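Local coordinates for protein acetylornithine aminotransferase (Aquifex aeolicus, PDB 2EH6) that transfers the amino group of N(2)-acetyl-L-ornithine to 2-oxoglutarate with pyridoxal 5'-phosphate, a step of arginine biosynthesis, at residues 32-38 with 352-356. Residues are numbered along the deposited sequence.
Sequences DFVSGIG and RFLPP
Residues 32-38 leave the end of strand 29-32 and enter a short left-handed helical turn. Segment 352-356 leaves strand 350-353 of the same sheet; strand 341-346 lies between the two strands. The segments run antiparallel, with Phe33 CA 3.8 Å from Pro355 CA and Val34 CA 4.4 Å from Leu354 CA. Asp32 is t at chi1. Asp32 OD1 accepts from Val34 N (2.9 Å), an Asx turn, and from Ser35 N (2.7 Å), which completes an Asx motif. Asp32 O lies 3.1 Å from Pro356 CD. Phe33 O accepts from Leu354 N (2.8 Å). One face of the Phe33 ring takes a CH-pi contact from Pro355 CB, 3.9 Å from the ring centroid. The Val34 CA-CB bond points away from 352-356. Val34 O accepts from Ile37 N (2.7 Å) and Gly38 N (3.0 Å). From Ser35 to Gly38 phi and psi are all positive. Ser35 is p and donates from OG to Leu354 O (2.5 Å). The turn brings this class-III aminotransferase segment to the second subunit, where Val34 packs on Tyr67 and Gly36 O hydrogen-bonds His62 NE2. It also sets the Ile37 side chain near Lys241, the cofactor-attachment lysine, not joined here, and about 5 Å (nearest atoms) from PLP. Ile37 CG2 is 4.3 Å from Leu354 CD1 and 4.1 Å from Arg352 NH1; Arg352 NH2 hydrogen-bonds Asn344 OD1. Prolines 355 and 356 have no backbone N-H to donate, so the polar link rests on Leu354, while buried Asp32 O stays without a partner.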
loop_
_atom_site.group_PDB
_atom_site.type_symbol
_atom_site.label_atom_id
_atom_site.label_comp_id
_atom_site.label_asym_id
_atom_site.label_seq_id
_atom_site.Cartn_x
_atom_site.Cartn_y
_atom_site.Cartn_z
ATOM N N ASP A 32 25.853 -4.462 -1.976
ATOM C CA ASP A 32 24.565 -4.474 -1.299
ATOM C C ASP A 32 24.134 -5.793 -0.668
ATOM O O ASP A 32 23.680 -6.703 -1.354
ATOM C CB ASP A 32 23.493 -3.988 -2.279
ATOM C CG ASP A 32 22.121 -3.871 -1.641
ATOM O OD1 ASP A 32 22.023 -3.929 -0.398
ATOM O OD2 ASP A 32 21.142 -3.705 -2.393
ATOM N N PHE A 33 24.274 -5.883 0.649
ATOM C CA PHE A 33 23.869 -7.081 1.370
ATOM C C PHE A 33 22.617 -6.837 2.208
ATOM O O PHE A 33 22.387 -7.504 3.219
ATOM C CB PHE A 33 25.012 -7.592 2.247
ATOM C CG PHE A 33 25.856 -8.630 1.570
ATOM C CD1 PHE A 33 26.489 -8.345 0.366
ATOM C CD2 PHE A 33 25.976 -9.908 2.107
ATOM C CE1 PHE A 33 27.227 -9.320 -0.301
ATOM C CE2 PHE A 33 26.710 -10.888 1.450
ATOM C CZ PHE A 33 27.335 -10.594 0.243
ATOM N N VAL A 34 21.810 -5.877 1.768
ATOM C CA VAL A 34 20.564 -5.537 2.447
ATOM C C VAL A 34 19.405 -5.538 1.442
ATOM O O VAL A 34 18.250 -5.745 1.812
ATOM C CB VAL A 34 20.648 -4.139 3.113
ATOM C CG1 VAL A 34 19.272 -3.694 3.574
ATOM C CG2 VAL A 34 21.599 -4.192 4.304
ATOM N N SER A 35 19.728 -5.304 0.175
ATOM C CA SER A 35 18.742 -5.263 -0.910
ATOM C C SER A 35 17.444 -4.521 -0.566
ATOM O O SER A 35 16.345 -4.968 -0.919
ATOM C CB SER A 35 18.413 -6.685 -1.395
ATOM O OG SER A 35 17.685 -7.424 -0.426
ATOM N N GLY A 36 17.575 -3.383 0.111
ATOM C CA GLY A 36 16.410 -2.584 0.462
ATOM C C GLY A 36 15.461 -3.323 1.382
ATOM O O GLY A 36 14.249 -3.104 1.346
ATOM N N ILE A 37 16.042 -4.173 2.222
ATOM C CA ILE A 37 15.329 -5.015 3.181
ATOM C C ILE A 37 14.663 -6.193 2.469
ATOM O O ILE A 37 13.469 -6.449 2.640
ATOM C CB ILE A 37 14.252 -4.242 3.972
ATOM C CG1 ILE A 37 14.834 -2.946 4.537
ATOM C CG2 ILE A 37 13.771 -5.090 5.154
ATOM C CD1 ILE A 37 13.830 -2.145 5.360
ATOM N N GLY A 38 15.447 -6.897 1.659
ATOM C CA GLY A 38 14.945 -8.066 0.950
ATOM C C GLY A 38 13.957 -7.808 -0.164
ATOM O O GLY A 38 13.174 -8.686 -0.524
ATOM N N ARG A 352 21.698 -8.270 10.247
ATOM C CA ARG A 352 20.876 -9.028 9.315
ATOM C C ARG A 352 21.431 -8.857 7.908
ATOM O O ARG A 352 21.777 -7.747 7.505
ATOM C CB ARG A 352 19.422 -8.537 9.388
ATOM C CG ARG A 352 18.499 -9.153 8.352
ATOM C CD ARG A 352 17.044 -8.745 8.566
ATOM N NE ARG A 352 16.883 -7.310 8.791
ATOM C CZ ARG A 352 15.714 -6.676 8.753
ATOM N NH1 ARG A 352 14.598 -7.349 8.490
ATOM N NH2 ARG A 352 15.656 -5.372 8.991
ATOM N N PHE A 353 21.531 -9.960 7.173
ATOM C CA PHE A 353 22.050 -9.940 5.808
ATOM C C PHE A 353 20.961 -10.399 4.848
ATOM O O PHE A 353 20.414 -11.487 5.003
ATOM C CB PHE A 353 23.266 -10.865 5.692
ATOM C CG PHE A 353 24.294 -10.650 6.767
ATOM C CD1 PHE A 353 25.099 -9.512 6.765
ATOM C CD2 PHE A 353 24.437 -11.572 7.800
ATOM C CE1 PHE A 353 26.030 -9.292 7.778
ATOM C CE2 PHE A 353 25.365 -11.365 8.822
ATOM C CZ PHE A 353 26.166 -10.220 8.811
ATOM N N LEU A 354 20.647 -9.559 3.866
ATOM C CA LEU A 354 19.618 -9.861 2.877
ATOM C C LEU A 354 20.111 -9.480 1.490
ATOM O O LEU A 354 19.527 -8.633 0.822
ATOM C CB LEU A 354 18.339 -9.078 3.193
ATOM C CG LEU A 354 17.610 -9.439 4.486
ATOM C CD1 LEU A 354 16.531 -8.395 4.777
ATOM C CD2 LEU A 354 17.005 -10.834 4.352
ATOM N N PRO A 355 21.206 -10.102 1.035
ATOM C CA PRO A 355 21.727 -9.773 -0.293
ATOM C C PRO A 355 20.760 -10.174 -1.404
ATOM O O PRO A 355 19.835 -10.960 -1.181
ATOM C CB PRO A 355 23.028 -10.566 -0.347
ATOM C CG PRO A 355 22.693 -11.787 0.462
ATOM C CD PRO A 355 21.995 -11.177 1.659
ATOM N N PRO A 356 20.953 -9.629 -2.613
ATOM C CA PRO A 356 20.068 -9.978 -3.730
ATOM C C PRO A 356 20.214 -11.477 -3.943
ATOM O O PRO A 356 21.263 -12.044 -3.637
ATOM C CB PRO A 356 20.638 -9.159 -4.885
ATOM C CG PRO A 356 21.201 -7.953 -4.182
ATOM C CD PRO A 356 21.909 -8.580 -3.009
#